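Side-chain contacts in phenolpthiocerol synthesis type-I polyketide synthase ppsA (Mycobacterium bovis, PDB 7AKC), which probably helps build the lipid core of phthiocerols and phenolphthiocerols from malonyl-type extender units, and is represented here by its acyltransferase domain: residues Thr159-Ala162 with Leu163-Asp166; Glu192-Thr195 with Arg196-Arg200. All blocks are in the same frame, centred on the assembly; numbering follows the deposited sequence.

Contact 1. Residues Thr159-Ala162 with Leu163-Asp166; sequences TTEA and LIAD. With NA (sodium ion), chain B.
Ile-164 folds back over the turn that precedes it. Its CG1 lies 3.3 Å from Thr-160 O, and its CD1 reaches Thr-160 CG2 at 4.3 Å. CD1 also meets the carboxylate end of Glu-161, 4.1 Å from OE1, a loose contact; the glutamate chain is bent at chi2 (-81°). The chi1 of Ile-164 (66°) sets CG1 between the backbone N and the carbonyl carbon, which turns this branch toward the Thr-160 carbonyl. That carbonyl oxygen also accepts the Ile-164 N-H, at 3.0 Å from N. One residue earlier, Leu-163 N donates to Thr-159 O. The regular pattern then fades: Ala-165 N makes a weak bond to Ala-162 O, three residues back. Near the end of the first helix of the ferredoxin-like subdomain, the Ile-164 carbonyl serves as a ligand of a sodium ion, with O 2.5 Å from the metal. Phe-167 O, Val-170 O and three waters also bind it, and one of these waters donates to Ala-165 O. At the other end, Asp-156 OD1 bonds Thr-159 OG1, and Asp-156 O bonds Thr-160 OG1. Helix 157-164 packs Thr-160 and Ile-164 on strand 180-184, while Leu-163 touches Leu-153 of strand 148-153 and helix 187-199.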
loop_
_atom_site.group_PDB
_atom_site.type_symbol
_atom_site.label_atom_id
_atom_site.label_comp_id
_atom_site.label_asym_id
_atom_site.label_seq_id
_atom_site.Cartn_x
_atom_site.Cartn_y
_atom_site.Cartn_z
ATOM N N THR A 159 17.990 8.030 6.683
ATOM C CA THR A 159 18.694 7.230 7.703
ATOM C C THR A 159 18.437 5.721 7.445
ATOM O O THR A 159 19.331 4.872 7.566
ATOM C CB THR A 159 18.167 7.582 9.092
ATOM O OG1 THR A 159 18.327 8.989 9.343
ATOM C CG2 THR A 159 18.887 6.794 10.168
ATOM N N THR A 160 17.207 5.388 7.031
ATOM C CA THR A 160 16.885 4.007 6.679
ATOM C C THR A 160 17.749 3.549 5.496
ATOM O O THR A 160 18.360 2.485 5.557
ATOM C CB THR A 160 15.419 3.867 6.324
ATOM O OG1 THR A 160 14.651 4.177 7.489
ATOM C CG2 THR A 160 15.095 2.419 5.885
ATOM N N GLU A 161 17.823 4.371 4.415
ATOM C CA GLU A 161 18.616 3.968 3.241
ATOM C C GLU A 161 20.074 3.725 3.653
ATOM O O GLU A 161 20.676 2.763 3.207
ATOM C CB GLU A 161 18.557 4.992 2.114
ATOM C CG GLU A 161 17.167 5.151 1.529
ATOM C CD GLU A 161 16.780 4.085 0.512
ATOM O OE1 GLU A 161 17.326 2.961 0.551
ATOM O OE2 GLU A 161 15.893 4.376 -0.313
ATOM N N ALA A 162 20.581 4.537 4.553
ATOM C CA ALA A 162 21.954 4.423 5.014
ATOM C C ALA A 162 22.113 3.115 5.807
ATOM O O ALA A 162 23.087 2.412 5.611
ATOM C CB ALA A 162 22.315 5.622 5.874
ATOM N N LEU A 163 21.158 2.805 6.695
ATOM C CA LEU A 163 21.213 1.560 7.463
ATOM C C LEU A 163 21.260 0.293 6.563
ATOM O O LEU A 163 21.989 -0.677 6.895
ATOM C CB LEU A 163 19.928 1.507 8.315
ATOM C CG LEU A 163 19.621 0.132 8.983
ATOM C CD1 LEU A 163 20.656 -0.156 10.111
ATOM C CD2 LEU A 163 18.191 0.095 9.459
ATOM N N ILE A 164 20.469 0.310 5.482
ATOM C CA ILE A 164 20.356 -0.902 4.662
ATOM C C ILE A 164 21.219 -0.876 3.393
ATOM O O ILE A 164 21.136 -1.808 2.594
ATOM C CB ILE A 164 18.895 -1.162 4.316
ATOM C CG1 ILE A 164 18.331 -0.053 3.389
ATOM C CG2 ILE A 164 18.071 -1.382 5.572
ATOM C CD1 ILE A 164 16.923 -0.288 3.023
ATOM N N ALA A 165 22.064 0.138 3.229
ATOM C CA ALA A 165 22.864 0.274 2.012
ATOM C C ALA A 165 23.797 -0.932 1.805
ATOM O O ALA A 165 24.091 -1.274 0.663
ATOM C CB ALA A 165 23.667 1.575 2.057
ATOM N N ASP A 166 24.260 -1.554 2.905
ATOM C CA ASP A 166 25.136 -2.718 2.757
ATOM C C ASP A 166 24.383 -4.056 2.800
ATOM O O ASP A 166 25.035 -5.091 2.897
ATOM C CB ASP A 166 26.307 -2.698 3.744
ATOM C CG ASP A 166 25.932 -2.386 5.185
ATOM O OD1 ASP A 166 24.718 -2.144 5.458
ATOM O OD2 ASP A 166 26.855 -2.406 6.057
HETATM NA NA NA B . 19.799 -2.626 0.638
HETATM O O HOH W 1 21.713 -2.209 -0.692
HETATM O O HOH W 2 19.071 -0.564 -0.201
HETATM O O HOH W 3 19.618 -3.087 -1.780
#

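Contact 2. Residues Glu192-Thr195 with Arg196-Arg200; sequences ELIT and RVRAR
Ile-194 lays its CG2 methyl over one face of the Arg-198 guanidinium. The methyl sits above the centre of the group, with CG2 3.5 Å from CZ. The two side chains run side by side and point the same way. Arg-198 is extended from CG to NE, which carries its flat end up to the level of the isoleucine methyl. The lower part of the arginine packs on the backbone, with CG 3.4 Å from Ile-194 O. The guanidinium is also tied by its polar atoms: NH2 donates to Ala-204 O, at the start of strand 204-207.

Two residues earlier, Glu-192 and Arg-196 form an i to i+4 salt bridge. A single carboxylate oxygen does the work. Glu-192 OE2 lies 3.0 Å from Arg-196 NH2 and 3.1 Å from Arg-196 NE. Both bonds are weak and bent, each with an angle of 129° at the hydrogen. The carboxylate and guanidinium planes are 75° apart, so the groups do not pair flat. A water joins them as well, donating to Glu-192 OE2 at 2.6 Å and accepting from Arg-196 NE. The extended glutamate has CG anti to the backbone N (178°), which carries the carboxylate outward from the helix, where Arg-196, reaching back toward the preceding turn, meets it.

Val-197 tucks CG2 against Leu-193 O, at 3.2 Å. Leu-193 and Val-197 face helix 157-164. Beneath the side chains, four i to i+4 backbone bonds hold the last turns of helix 187-199, among them Arg-198 N to Ile-194 O at 3.0 Å.

The two arginines are thus held differently. Arg-196 is held by two weak, bent bonds to one charged oxygen, by a shared water and by packing on Phe-167. Arg-198 has a methyl against one face, while its NE and NH2 are hydrogen-bonded elsewhere.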
loop_
_atom_site.group_PDB
_atom_site.type_symbol
_atom_site.label_atom_id
_atom_site.label_comp_id
_atom_site.label_asym_id
_atom_site.label_seq_id
_atom_site.Cartn_x
_atom_site.Cartn_y
_atom_site.Cartn_z
ATOM N N GLU A 192 17.973 -9.195 11.819
ATOM C CA GLU A 192 19.296 -8.648 12.172
ATOM C C GLU A 192 19.224 -7.118 12.201
ATOM O O GLU A 192 19.832 -6.469 13.061
ATOM C CB GLU A 192 20.407 -9.120 11.213
ATOM C CG GLU A 192 21.737 -8.474 11.598
ATOM C CD GLU A 192 23.023 -8.837 10.889
ATOM O OE1 GLU A 192 22.992 -9.716 10.002
ATOM O OE2 GLU A 192 24.076 -8.263 11.263
ATOM N N LEU A 193 18.471 -6.545 11.250
ATOM C CA LEU A 193 18.361 -5.077 11.162
ATOM C C LEU A 193 17.555 -4.504 12.336
ATOM O O LEU A 193 17.883 -3.429 12.833
ATOM C CB LEU A 193 17.772 -4.661 9.811
ATOM C CG LEU A 193 18.796 -4.847 8.717
ATOM C CD1 LEU A 193 18.108 -4.902 7.348
ATOM C CD2 LEU A 193 19.814 -3.705 8.812
ATOM N N ILE A 194 16.518 -5.223 12.793
ATOM C CA ILE A 194 15.737 -4.805 13.976
ATOM C C ILE A 194 16.654 -4.716 15.204
ATOM O O ILE A 194 16.589 -3.757 15.969
ATOM C CB ILE A 194 14.566 -5.807 14.173
ATOM C CG1 ILE A 194 13.500 -5.573 13.070
ATOM C CG2 ILE A 194 13.966 -5.742 15.549
ATOM C CD1 ILE A 194 12.444 -6.608 13.086
ATOM N N THR A 195 17.546 -5.716 15.359
ATOM C CA THR A 195 18.521 -5.753 16.436
ATOM C C THR A 195 19.488 -4.565 16.324
ATOM O O THR A 195 19.780 -3.917 17.338
ATOM C CB THR A 195 19.310 -7.069 16.395
ATOM O OG1 THR A 195 18.393 -8.149 16.604
ATOM C CG2 THR A 195 20.424 -7.128 17.520
ATOM N N ARG A 196 19.990 -4.274 15.094
ATOM C CA ARG A 196 20.924 -3.160 14.932
ATOM C C ARG A 196 20.240 -1.828 15.267
ATOM O O ARG A 196 20.831 -0.969 15.923
ATOM C CB ARG A 196 21.451 -3.124 13.476
ATOM C CG ARG A 196 22.394 -4.297 13.137
ATOM C CD ARG A 196 23.014 -4.113 11.755
ATOM N NE ARG A 196 24.013 -5.136 11.454
ATOM C CZ ARG A 196 24.938 -5.026 10.501
ATOM N NH1 ARG A 196 25.014 -3.923 9.761
ATOM N NH2 ARG A 196 25.830 -5.994 10.316
ATOM N N VAL A 197 18.963 -1.675 14.861
ATOM C CA VAL A 197 18.243 -0.413 15.102
ATOM C C VAL A 197 18.065 -0.264 16.625
ATOM O O VAL A 197 18.433 0.762 17.168
ATOM C CB VAL A 197 16.903 -0.372 14.364
ATOM C CG1 VAL A 197 16.064 0.850 14.779
ATOM C CG2 VAL A 197 17.133 -0.363 12.849
ATOM N N ARG A 198 17.656 -1.328 17.306
ATOM C CA ARG A 198 17.512 -1.298 18.772
ATOM C C ARG A 198 18.813 -1.021 19.506
ATOM O O ARG A 198 18.817 -0.389 20.587
ATOM C CB ARG A 198 16.867 -2.600 19.239
ATOM C CG ARG A 198 15.396 -2.634 18.897
ATOM C CD ARG A 198 14.797 -3.971 19.245
ATOM N NE ARG A 198 13.413 -4.039 18.800
ATOM C CZ ARG A 198 12.690 -5.155 18.748
ATOM N NH1 ARG A 198 13.193 -6.305 19.187
ATOM N NH2 ARG A 198 11.445 -5.122 18.291
ATOM N N ALA A 199 19.925 -1.548 18.977
ATOM C CA ALA A 199 21.244 -1.352 19.586
ATOM C C ALA A 199 21.707 0.098 19.507
ATOM O O ALA A 199 22.571 0.499 20.302
ATOM C CB ALA A 199 22.279 -2.258 18.937
ATOM N N ARG A 200 21.140 0.870 18.578
ATOM C CA ARG A 200 21.385 2.301 18.407
ATOM C C ARG A 200 20.456 3.136 19.276
ATOM O O ARG A 200 20.412 4.344 19.074
ATOM C CB ARG A 200 21.169 2.686 16.935
ATOM C CG ARG A 200 22.287 2.113 16.097
ATOM C CD ARG A 200 22.021 2.064 14.626
ATOM N NE ARG A 200 21.451 3.296 14.078
ATOM C CZ ARG A 200 21.304 3.521 12.770
ATOM N NH1 ARG A 200 21.761 2.646 11.881
ATOM N NH2 ARG A 200 20.786 4.669 12.341
HETATM O O HOH W 4 24.188 -7.310 13.713
#

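Contact 1 comes first along the chain, on helix 157-164, and contact 2 follows on helix 187-199. Strands 171-177 and 180-184 lie between them in sequence. The centres are about 12 Å apart, and the two contacts touch directly. Leu-163 is the hub: its CD2 lies 3.6 Å from Val-197 CG2, and its CG is 3.8 Å from Leu-193 CD2. Arg-200, just past the second helix, packs on both Leu-163 and Thr-159. Both helices accompany the four-stranded antiparallel sheet, which is separate from the larger parallel sheet of the same acyltransferase domain. Contacts 1 and 2 therefore join the two helices of the ferredoxin-like small subdomain known in this family, with the sodium site beside them.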